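Long-range contacts in nucleoside 2-deoxyribosyltransferase (Enterococcus faecalis, PDB 7M5H), which probably cleaves the N-glycosidic bond of 2'-deoxynucleosides or their monophosphates, perhaps as a 5-hydroxymethyl-dUMP N-hydrolase: residues Leu32-Ile36 with Ile157-Leu161; Met4-Ala10 with Ser70-Leu76; Tyr104-Gln110 with Gln128-Leu132. One frame throughout, in Å; residues are numbered along the deposited sequence. Where two conformers were deposited one is given.

Interaction 1. Residues Leu32-Ile36 with Ile157-Leu161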
loop_
_atom_site.group_PDB
_atom_site.type_symbol
_atom_site.label_atom_id
_atom_site.label_comp_id
_atom_site.label_asym_id
_atom_site.label_seq_id
_atom_site.Cartn_x
_atom_site.Cartn_y
_atom_site.Cartn_z
ATOM N N LEU B 32 15.444 -8.921 -27.702
ATOM C CA LEU B 32 16.884 -8.886 -27.472
ATOM C C LEU B 32 17.571 -10.096 -28.092
ATOM O O LEU B 32 18.567 -9.957 -28.811
ATOM C CB LEU B 32 17.178 -8.818 -25.974
ATOM C CG LEU B 32 16.991 -7.471 -25.277
ATOM C CD1 LEU B 32 17.260 -7.608 -23.786
ATOM C CD2 LEU B 32 17.904 -6.425 -25.896
ATOM N N ASP B 33 17.050 -11.292 -27.826
ATOM C CA ASP B 33 17.713 -12.519 -28.240
ATOM C C ASP B 33 16.668 -13.596 -28.480
ATOM O O ASP B 33 15.683 -13.691 -27.742
ATOM C CB ASP B 33 18.716 -12.984 -27.179
ATOM C CG ASP B 33 19.806 -13.861 -27.752
ATOM O OD1 ASP B 33 20.906 -13.337 -28.029
ATOM O OD2 ASP B 33 19.563 -15.072 -27.934
ATOM N N LYS B 34 16.894 -14.410 -29.514
ATOM C CA LYS B 34 15.972 -15.495 -29.827
ATOM C C LYS B 34 16.012 -16.611 -28.791
ATOM O O LYS B 34 15.077 -17.415 -28.728
ATOM C CB LYS B 34 16.285 -16.064 -31.213
ATOM C CG LYS B 34 16.150 -15.058 -32.343
ATOM C CD LYS B 34 16.501 -15.687 -33.684
ATOM C CE LYS B 34 16.321 -14.698 -34.825
ATOM N NZ LYS B 34 16.663 -15.303 -36.143
ATOM N N THR B 35 17.067 -16.678 -27.981
ATOM C CA THR B 35 17.200 -17.713 -26.963
ATOM C C THR B 35 16.464 -17.380 -25.671
ATOM O O THR B 35 16.608 -18.116 -24.689
ATOM C CB THR B 35 18.680 -17.966 -26.660
ATOM O OG1 THR B 35 19.317 -16.729 -26.319
ATOM C CG2 THR B 35 19.376 -18.575 -27.868
ATOM N N ILE B 36 15.686 -16.304 -25.643
ATOM C CA ILE B 36 14.951 -15.908 -24.448
ATOM C C ILE B 36 13.575 -16.561 -24.483
ATOM O O ILE B 36 12.798 -16.348 -25.421
ATOM C CB ILE B 36 14.835 -14.380 -24.344
ATOM C CG1 ILE B 36 16.203 -13.762 -24.046
ATOM C CG2 ILE B 36 13.822 -13.992 -23.274
ATOM C CD1 ILE B 36 16.183 -12.255 -23.937
ATOM N N ILE B 157 19.944 -7.805 -18.928
ATOM C CA ILE B 157 19.443 -9.099 -19.380
ATOM C C ILE B 157 20.349 -9.676 -20.460
ATOM O O ILE B 157 20.614 -10.885 -20.486
ATOM C CB ILE B 157 17.988 -8.965 -19.868
ATOM C CG1 ILE B 157 17.049 -8.705 -18.686
ATOM C CG2 ILE B 157 17.554 -10.209 -20.634
ATOM C CD1 ILE B 157 15.600 -8.523 -19.084
ATOM N N LYS B 158 20.845 -8.826 -21.363
ATOM C CA LYS B 158 21.726 -9.303 -22.424
ATOM C C LYS B 158 23.009 -9.895 -21.853
ATOM O O LYS B 158 23.471 -10.948 -22.304
ATOM C CB LYS B 158 22.046 -8.165 -23.392
ATOM C CG LYS B 158 21.359 -8.283 -24.742
ATOM C CD LYS B 158 21.921 -7.277 -25.735
ATOM C CE LYS B 158 21.773 -5.853 -25.224
ATOM N NZ LYS B 158 22.312 -4.861 -26.196
ATOM N N GLN B 159 23.593 -9.231 -20.852
ATOM C CA GLN B 159 24.817 -9.714 -20.221
ATOM C C GLN B 159 24.623 -11.048 -19.510
ATOM O O GLN B 159 25.596 -11.792 -19.343
ATOM C CB GLN B 159 25.344 -8.676 -19.226
ATOM C CG GLN B 159 25.683 -7.323 -19.838
ATOM C CD GLN B 159 26.918 -7.368 -20.712
ATOM O OE1 GLN B 159 27.788 -8.220 -20.537
ATOM N NE2 GLN B 159 27.000 -6.448 -21.667
ATOM N N ARG B 160 23.404 -11.368 -19.081
ATOM C CA ARG B 160 23.136 -12.610 -18.369
ATOM C C ARG B 160 22.653 -13.729 -19.285
ATOM O O ARG B 160 22.108 -14.724 -18.796
ATOM C CB ARG B 160 22.114 -12.375 -17.256
ATOM C CG ARG B 160 22.610 -11.460 -16.148
ATOM C CD ARG B 160 21.552 -11.245 -15.080
ATOM N NE ARG B 160 22.118 -10.598 -13.901
ATOM C CZ ARG B 160 22.649 -11.257 -12.878
ATOM N NH1 ARG B 160 22.677 -12.583 -12.886
ATOM N NH2 ARG B 160 23.150 -10.593 -11.846
ATOM N N LEU B 161 22.834 -13.588 -20.594
ATOM C CA LEU B 161 22.450 -14.630 -21.539
ATOM C C LEU B 161 23.611 -15.578 -21.816
ATOM O O LEU B 161 24.180 -15.575 -22.907
ATOM C CB LEU B 161 21.953 -14.011 -22.846
ATOM C CG LEU B 161 20.492 -13.564 -22.860
ATOM C CD1 LEU B 161 20.260 -12.524 -23.942
ATOM C CD2 LEU B 161 19.587 -14.766 -23.072
#
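Leu161, the last modelled residue, reaches back with its two methyl groups into the loop that joins helix 16-30 to strand 36-39. Its CD2 rests 3.7 Å from CG1 of Ile36, the two side chains crossing at about a right angle, and also passes the hydroxyl of Thr35. Its other branch slides antiparallel along Asp33, with Leu161 CD1 3.6 Å from Asp33 CB, so that it meets the methylene rather than the carboxylate oxygens. One helical turn earlier, CG2 of Ile157 faces two methyls of the loop, 4.1 Å from both Leu32 CD1 and Ile36 CD1. That branch stands anti to the backbone N of Ile157, which turns it to the loop. Farther out, Leu32 CD2 touches the aliphatic chain of Lys158, 4.0 Å from CE.

The loop is shaped from within. Asp33 to Ile36 form a type I turn, and the backbone N of Thr35 donates to Asp33 OD2 over 3.0 Å, an Asx turn that uses the anti lone pair of the carboxylate. Ile7 of the neighbouring strand 5-10 packs against both Ile36 and Ile157, tying the contact to the sheet. No hydrogen bond joins the two segments: the C-terminal end of helix 150-159 is held against this loop by apolar contact, while Asp33 OD2 is engaged within the turn and the Thr35 backbone bonds to Thr5.

Interaction 2. Residues Met4-Ala10 with Ser70-Leu76; sequences MTKIYFA and SDLLVAL
Strands 5-10 and 72-76 are neighbouring parallel strands of the Rossmann-like sheet, with Ile7, Tyr8, Phe9 and Ala10 paired to Leu72, Leu73, Val74 and Ala75. Their short axes differ by only 16°.

The backbone ladder alternates between the strands: Tyr8 N donates to Leu72 O, Val74 N to Tyr8 O, Ala10 N to Val74 O and Leu76 N to Ala10 O. CA-H...O contacts supplement it, as from Ile7 CA to Leu72 O at 3.2 Å.

Apolar side chains divide between the two faces. On the one with Ile7, Phe9, Leu72 and Val74, Ile7 CG2 meets Val74 CG2 at 3.7 Å, and the Phe9 ring reaches past Val74 to Leu76, its CZ 3.6 Å from Leu76 CD1. Helix 16-30 packs on Phe9 and Leu76. Across the sheet, Tyr8 and Leu73 run side by side; both have CG anti to the backbone N, which brings Tyr8 CD2 within 3.7 Å of Leu73 CD1. The Tyr8 hydroxyl bonds to Asp63 and Glu89, and a glycerol lies nearby, consistent with a pocket. Beside them, the Ala10 methyl packs against Leu73 CD2.

Polar contacts close the N-terminal end. Lys6 O accepts from both Asp71 N and Leu72 N, while Lys6 N donates almost straight to Asp71 OD2 over 3.0 Å, meeting the carboxylate on its anti side, 25° out of plane.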
loop_
_atom_site.group_PDB
_atom_site.type_symbol
_atom_site.label_atom_id
_atom_site.label_comp_id
_atom_site.label_asym_id
_atom_site.label_seq_id
_atom_site.Cartn_x
_atom_site.Cartn_y
_atom_site.Cartn_z
HETATM N N MSE B 4 18.779 -22.228 -24.054
HETATM C CA MSE B 4 17.677 -21.306 -23.801
HETATM C C MSE B 4 17.745 -20.732 -22.388
HETATM O O MSE B 4 18.141 -21.418 -21.446
HETATM C CB MSE B 4 16.334 -22.009 -24.015
HETATM C CG MSE B 4 16.138 -22.559 -25.419
HETATM SE SE MSE B 4 16.029 -21.160 -26.773
HETATM C CE MSE B 4 14.324 -20.367 -26.256
ATOM N N THR B 5 17.362 -19.464 -22.250
ATOM C CA THR B 5 17.301 -18.787 -20.960
ATOM C C THR B 5 15.834 -18.546 -20.626
ATOM O O THR B 5 15.170 -17.730 -21.275
ATOM C CB THR B 5 18.081 -17.474 -20.984
ATOM O OG1 THR B 5 19.464 -17.740 -21.246
ATOM C CG2 THR B 5 17.953 -16.753 -19.648
ATOM N N LYS B 6 15.329 -19.258 -19.622
ATOM C CA LYS B 6 13.939 -19.132 -19.206
ATOM C C LYS B 6 13.821 -17.998 -18.194
ATOM O O LYS B 6 14.476 -18.022 -17.146
ATOM C CB LYS B 6 13.425 -20.444 -18.616
ATOM C CG LYS B 6 13.570 -21.638 -19.550
ATOM C CD LYS B 6 12.708 -22.806 -19.099
ATOM C CE LYS B 6 11.228 -22.467 -19.202
ATOM N NZ LYS B 6 10.363 -23.606 -18.786
ATOM N N ILE B 7 12.990 -17.007 -18.512
ATOM C CA ILE B 7 12.815 -15.817 -17.689
ATOM C C ILE B 7 11.389 -15.796 -17.160
ATOM O O ILE B 7 10.434 -15.995 -17.921
ATOM C CB ILE B 7 13.117 -14.533 -18.482
ATOM C CG1 ILE B 7 14.566 -14.529 -18.971
ATOM C CG2 ILE B 7 12.835 -13.303 -17.633
ATOM C CD1 ILE B 7 14.929 -13.295 -19.769
ATOM N N TYR B 8 11.246 -15.559 -15.859
ATOM C CA TYR B 8 9.948 -15.324 -15.242
ATOM C C TYR B 8 9.787 -13.827 -15.019
ATOM O O TYR B 8 10.632 -13.199 -14.371
ATOM C CB TYR B 8 9.814 -16.081 -13.921
ATOM C CG TYR B 8 8.457 -15.922 -13.271
ATOM C CD1 TYR B 8 7.397 -16.750 -13.619
ATOM C CD2 TYR B 8 8.234 -14.944 -12.310
ATOM C CE1 TYR B 8 6.154 -16.607 -13.030
ATOM C CE2 TYR B 8 6.996 -14.793 -11.715
ATOM C CZ TYR B 8 5.960 -15.627 -12.078
ATOM O OH TYR B 8 4.725 -15.482 -11.489
ATOM N N PHE B 9 8.711 -13.259 -15.553
ATOM C CA PHE B 9 8.441 -11.828 -15.443
ATOM C C PHE B 9 7.514 -11.610 -14.253
ATOM O O PHE B 9 6.310 -11.873 -14.331
ATOM C CB PHE B 9 7.835 -11.290 -16.734
ATOM C CG PHE B 9 7.810 -9.790 -16.814
ATOM C CD1 PHE B 9 8.870 -9.098 -17.376
ATOM C CD2 PHE B 9 6.731 -9.074 -16.324
ATOM C CE1 PHE B 9 8.853 -7.720 -17.451
ATOM C CE2 PHE B 9 6.706 -7.695 -16.398
ATOM C CZ PHE B 9 7.769 -7.017 -16.961
ATOM N N ALA B 10 8.077 -11.126 -13.149
ATOM C CA ALA B 10 7.312 -10.860 -11.940
ATOM C C ALA B 10 6.865 -9.405 -11.920
ATOM O O ALA B 10 7.667 -8.496 -12.162
ATOM C CB ALA B 10 8.140 -11.178 -10.693
ATOM N N SER B 70 12.464 -21.249 -13.896
ATOM C CA SER B 70 13.131 -20.171 -14.607
ATOM C C SER B 70 14.610 -20.116 -14.244
ATOM O O SER B 70 15.026 -20.558 -13.170
ATOM C CB SER B 70 12.472 -18.826 -14.297
ATOM O OG SER B 70 12.624 -18.486 -12.929
ATOM N N ASP B 71 15.403 -19.572 -15.165
ATOM C CA ASP B 71 16.821 -19.337 -14.927
ATOM C C ASP B 71 17.094 -17.932 -14.415
ATOM O O ASP B 71 18.141 -17.699 -13.802
ATOM C CB ASP B 71 17.622 -19.567 -16.212
ATOM C CG ASP B 71 17.438 -20.962 -16.773
ATOM O OD1 ASP B 71 17.638 -21.938 -16.020
ATOM O OD2 ASP B 71 17.087 -21.081 -17.965
ATOM N N LEU B 72 16.172 -17.001 -14.652
ATOM C CA LEU B 72 16.319 -15.611 -14.254
ATOM C C LEU B 72 14.933 -15.043 -13.990
ATOM O O LEU B 72 13.982 -15.356 -14.710
ATOM C CB LEU B 72 17.032 -14.792 -15.337
ATOM C CG LEU B 72 17.075 -13.276 -15.140
ATOM C CD1 LEU B 72 17.955 -12.914 -13.952
ATOM C CD2 LEU B 72 17.549 -12.575 -16.403
ATOM N N LEU B 73 14.823 -14.216 -12.958
ATOM C CA LEU B 73 13.563 -13.586 -12.590
ATOM C C LEU B 73 13.691 -12.082 -12.789
ATOM O O LEU B 73 14.583 -11.450 -12.214
ATOM C CB LEU B 73 13.189 -13.916 -11.144
ATOM C CG LEU B 73 11.799 -13.495 -10.665
ATOM C CD1 LEU B 73 11.086 -14.672 -10.020
ATOM C CD2 LEU B 73 11.892 -12.333 -9.690
ATOM N N VAL B 74 12.816 -11.519 -13.617
ATOM C CA VAL B 74 12.716 -10.077 -13.800
ATOM C C VAL B 74 11.541 -9.589 -12.965
ATOM O O VAL B 74 10.417 -10.082 -13.114
ATOM C CB VAL B 74 12.542 -9.705 -15.281
ATOM C CG1 VAL B 74 12.304 -8.210 -15.429
ATOM C CG2 VAL B 74 13.766 -10.131 -16.078
ATOM N N ALA B 75 11.797 -8.628 -12.079
ATOM C CA ALA B 75 10.805 -8.162 -11.120
ATOM C C ALA B 75 10.586 -6.664 -11.264
ATOM O O ALA B 75 11.542 -5.892 -11.377
ATOM C CB ALA B 75 11.231 -8.490 -9.686
ATOM N N LEU B 76 9.320 -6.259 -11.255
ATOM C CA LEU B 76 8.942 -4.852 -11.286
ATOM C C LEU B 76 8.574 -4.425 -9.870
ATOM O O LEU B 76 7.648 -4.982 -9.270
ATOM C CB LEU B 76 7.778 -4.622 -12.251
ATOM C CG LEU B 76 8.134 -4.260 -13.699
ATOM C CD1 LEU B 76 9.227 -5.160 -14.262
ATOM C CD2 LEU B 76 6.898 -4.315 -14.584
#

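Interaction 3. Residues Tyr104-Gln110 with Gln128-Leu132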
loop_
_atom_site.group_PDB
_atom_site.type_symbol
_atom_site.label_atom_id
_atom_site.label_comp_id
_atom_site.label_asym_id
_atom_site.label_seq_id
_atom_site.Cartn_x
_atom_site.Cartn_y
_atom_site.Cartn_z
ATOM N N TYR B 104 13.075 -0.397 -11.273
ATOM C CA TYR B 104 12.532 0.568 -10.313
ATOM C C TYR B 104 12.671 1.963 -10.920
ATOM O O TYR B 104 13.729 2.590 -10.808
ATOM C CB TYR B 104 13.257 0.465 -8.975
ATOM C CG TYR B 104 12.894 1.536 -7.973
ATOM C CD1 TYR B 104 11.582 1.703 -7.550
ATOM C CD2 TYR B 104 13.868 2.370 -7.437
ATOM C CE1 TYR B 104 11.248 2.677 -6.628
ATOM C CE2 TYR B 104 13.542 3.348 -6.514
ATOM C CZ TYR B 104 12.231 3.496 -6.113
ATOM O OH TYR B 104 11.902 4.467 -5.196
ATOM N N THR B 105 11.600 2.449 -11.547
ATOM C CA THR B 105 11.640 3.683 -12.325
ATOM C C THR B 105 11.055 4.889 -11.601
ATOM O O THR B 105 10.995 5.968 -12.196
ATOM C CB THR B 105 10.891 3.497 -13.650
ATOM O OG1 THR B 105 9.498 3.296 -13.385
ATOM C CG2 THR B 105 11.434 2.303 -14.411
ATOM N N ASP B 106 10.619 4.735 -10.349
ATOM C CA ASP B 106 9.916 5.803 -9.643
ATOM C C ASP B 106 10.718 7.098 -9.664
ATOM O O ASP B 106 11.866 7.139 -9.215
ATOM C CB ASP B 106 9.633 5.369 -8.201
ATOM C CG ASP B 106 8.611 6.256 -7.509
ATOM O OD1 ASP B 106 8.826 7.484 -7.439
ATOM O OD2 ASP B 106 7.584 5.722 -7.037
ATOM N N SER B 107 10.103 8.159 -10.195
ATOM C CA SER B 107 10.799 9.429 -10.366
ATOM C C SER B 107 11.161 10.084 -9.041
ATOM O O SER B 107 12.027 10.965 -9.017
ATOM C CB SER B 107 9.946 10.386 -11.197
ATOM O OG SER B 107 8.728 10.684 -10.538
ATOM N N ARG B 108 10.522 9.682 -7.944
ATOM C CA ARG B 108 10.823 10.242 -6.633
ATOM C C ARG B 108 12.084 9.656 -6.012
ATOM O O ARG B 108 12.409 9.998 -4.870
ATOM C CB ARG B 108 9.634 10.039 -5.690
ATOM C CG ARG B 108 8.402 10.848 -6.075
ATOM C CD ARG B 108 7.166 10.365 -5.336
ATOM N NE ARG B 108 6.848 8.980 -5.670
ATOM C CZ ARG B 108 5.722 8.365 -5.322
ATOM N NH1 ARG B 108 4.795 9.015 -4.631
ATOM N NH2 ARG B 108 5.518 7.102 -5.672
ATOM N N GLN B 109 12.798 8.783 -6.722
ATOM C CA GLN B 109 14.079 8.289 -6.238
ATOM C C GLN B 109 15.220 9.256 -6.520
ATOM O O GLN B 109 16.315 9.072 -5.979
ATOM C CB GLN B 109 14.396 6.929 -6.866
ATOM C CG GLN B 109 14.843 7.000 -8.320
ATOM C CD GLN B 109 14.971 5.631 -8.960
ATOM O OE1 GLN B 109 15.975 4.942 -8.786
ATOM N NE2 GLN B 109 13.947 5.228 -9.705
ATOM N N GLN B 110 14.987 10.275 -7.340
ATOM C CA GLN B 110 16.018 11.220 -7.732
ATOM C C GLN B 110 16.085 12.388 -6.753
ATOM O O GLN B 110 15.134 12.678 -6.025
ATOM C CB GLN B 110 15.753 11.742 -9.146
ATOM C CG GLN B 110 15.494 10.651 -10.175
ATOM C CD GLN B 110 16.707 9.772 -10.422
ATOM O OE1 GLN B 110 17.843 10.173 -10.173
ATOM N NE2 GLN B 110 16.468 8.563 -10.918
ATOM N N GLN B 128 11.152 13.583 0.439
ATOM C CA GLN B 128 10.729 13.530 -0.953
ATOM C C GLN B 128 11.204 12.275 -1.670
ATOM O O GLN B 128 10.930 12.118 -2.863
ATOM C CB GLN B 128 11.225 14.771 -1.702
ATOM C CG GLN B 128 10.794 16.079 -1.067
ATOM C CD GLN B 128 10.707 17.213 -2.067
ATOM O OE1 GLN B 128 11.224 17.117 -3.179
ATOM N NE2 GLN B 128 10.043 18.293 -1.678
ATOM N N PHE B 129 11.897 11.376 -0.976
ATOM C CA PHE B 129 12.475 10.190 -1.591
ATOM C C PHE B 129 11.558 8.995 -1.363
ATOM O O PHE B 129 11.308 8.606 -0.216
ATOM C CB PHE B 129 13.874 9.921 -1.037
ATOM C CG PHE B 129 14.864 11.004 -1.362
ATOM C CD1 PHE B 129 15.524 11.012 -2.580
ATOM C CD2 PHE B 129 15.123 12.021 -0.458
ATOM C CE1 PHE B 129 16.431 12.011 -2.887
ATOM C CE2 PHE B 129 16.029 13.022 -0.759
ATOM C CZ PHE B 129 16.684 13.017 -1.976
ATOM N N HIS B 130 11.053 8.429 -2.457
ATOM C CA HIS B 130 10.219 7.238 -2.386
ATOM C C HIS B 130 10.975 6.101 -1.704
ATOM O O HIS B 130 12.200 5.994 -1.801
ATOM C CB HIS B 130 9.778 6.831 -3.794
ATOM C CG HIS B 130 8.923 5.605 -3.838
ATOM N ND1 HIS B 130 9.417 4.367 -4.188
ATOM C CD2 HIS B 130 7.603 5.428 -3.593
ATOM C CE1 HIS B 130 8.440 3.478 -4.148
ATOM N NE2 HIS B 130 7.329 4.097 -3.790
ATOM N N TYR B 131 10.233 5.254 -0.996
ATOM C CA TYR B 131 10.816 4.213 -0.161
ATOM C C TYR B 131 10.445 2.828 -0.674
ATOM O O TYR B 131 9.286 2.566 -1.014
ATOM C CB TYR B 131 10.364 4.355 1.299
ATOM C CG TYR B 131 10.794 3.200 2.181
ATOM C CD1 TYR B 131 12.070 3.157 2.728
ATOM C CD2 TYR B 131 9.925 2.154 2.462
ATOM C CE1 TYR B 131 12.469 2.101 3.531
ATOM C CE2 TYR B 131 10.313 1.096 3.260
ATOM C CZ TYR B 131 11.584 1.073 3.793
ATOM O OH TYR B 131 11.970 0.018 4.589
ATOM N N LEU B 132 11.443 1.947 -0.718
ATOM C CA LEU B 132 11.269 0.527 -0.985
ATOM C C LEU B 132 11.731 -0.255 0.236
ATOM O O LEU B 132 12.756 0.080 0.838
ATOM C CB LEU B 132 12.083 0.072 -2.206
ATOM C CG LEU B 132 11.840 0.687 -3.584
ATOM C CD1 LEU B 132 13.026 0.387 -4.491
ATOM C CD2 LEU B 132 10.559 0.147 -4.190
HETATM O O HOH W 1 14.100 5.283 -3.692
HETATM O O HOH W 2 12.700 12.957 -4.747
#
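Two loops beyond the C-terminal end of strand 100-103 meet here, at interfaces with two other subunits, with His130 surrounded by three side chains of the 104-110 loop. Its ND1 shares a 2.7 Å hydrogen bond with Tyr104 OH, made at the edges of both rings. The imidazole, its CG anti to the backbone N (chi1 179°), lies flat beneath the Asp106 carboxylate: OD2 sits 3.4 Å above the ring centre and the planes differ by 16°. Arg108 holds that carboxylate side-on, NE to OD1 and NH2 to OD2, each nearly straight and on a syn lone pair, and Arg108 NH2 comes 3.4 Å from His130 CD2. On the far side of Tyr104 from Asp106 N, Leu132 CD1 lies over the ring, 3.4 Å above its centre, in a CH-pi contact.

The backbone adds His130 N to Arg108 O, 3.2 Å, approaching well above the carbonyl plane. One water bridges Tyr104 OH and His130 O; the latter also accepts from Asn127 of the second subunit, while Phe14 of the third forms a cation-pi contact with Arg108. With Tyr104 at ND1 and a weak bond from NE2 to Gly79 O, both imidazole nitrogens have partners, and the Arg108-Asp106 salt bridge sets the carboxylate flat over the ring.

Overall arrangement
Interaction 2 is the buried core of the three, two inner strands joined by a regular backbone ladder. Interaction 1 lies against it nearer the surface: Thr35 O probably accepts from Thr5 N at 2.9 Å, and Leu161 packs on Thr5, so strand 5-10, a partner in interaction 2, also borders interaction 1. Interaction 1 itself is apolar and without cross-segment hydrogen bonds. Interaction 3 stands about 24 Å, centre to centre, from interaction 2, on the opposite side of the chain's centre. It joins two loops, one with a short 3-10 turn, by hydrogen bonds, a stacked carboxylate, a CH-pi contact and water, and unlike the other two it is touched by neighbouring subunits.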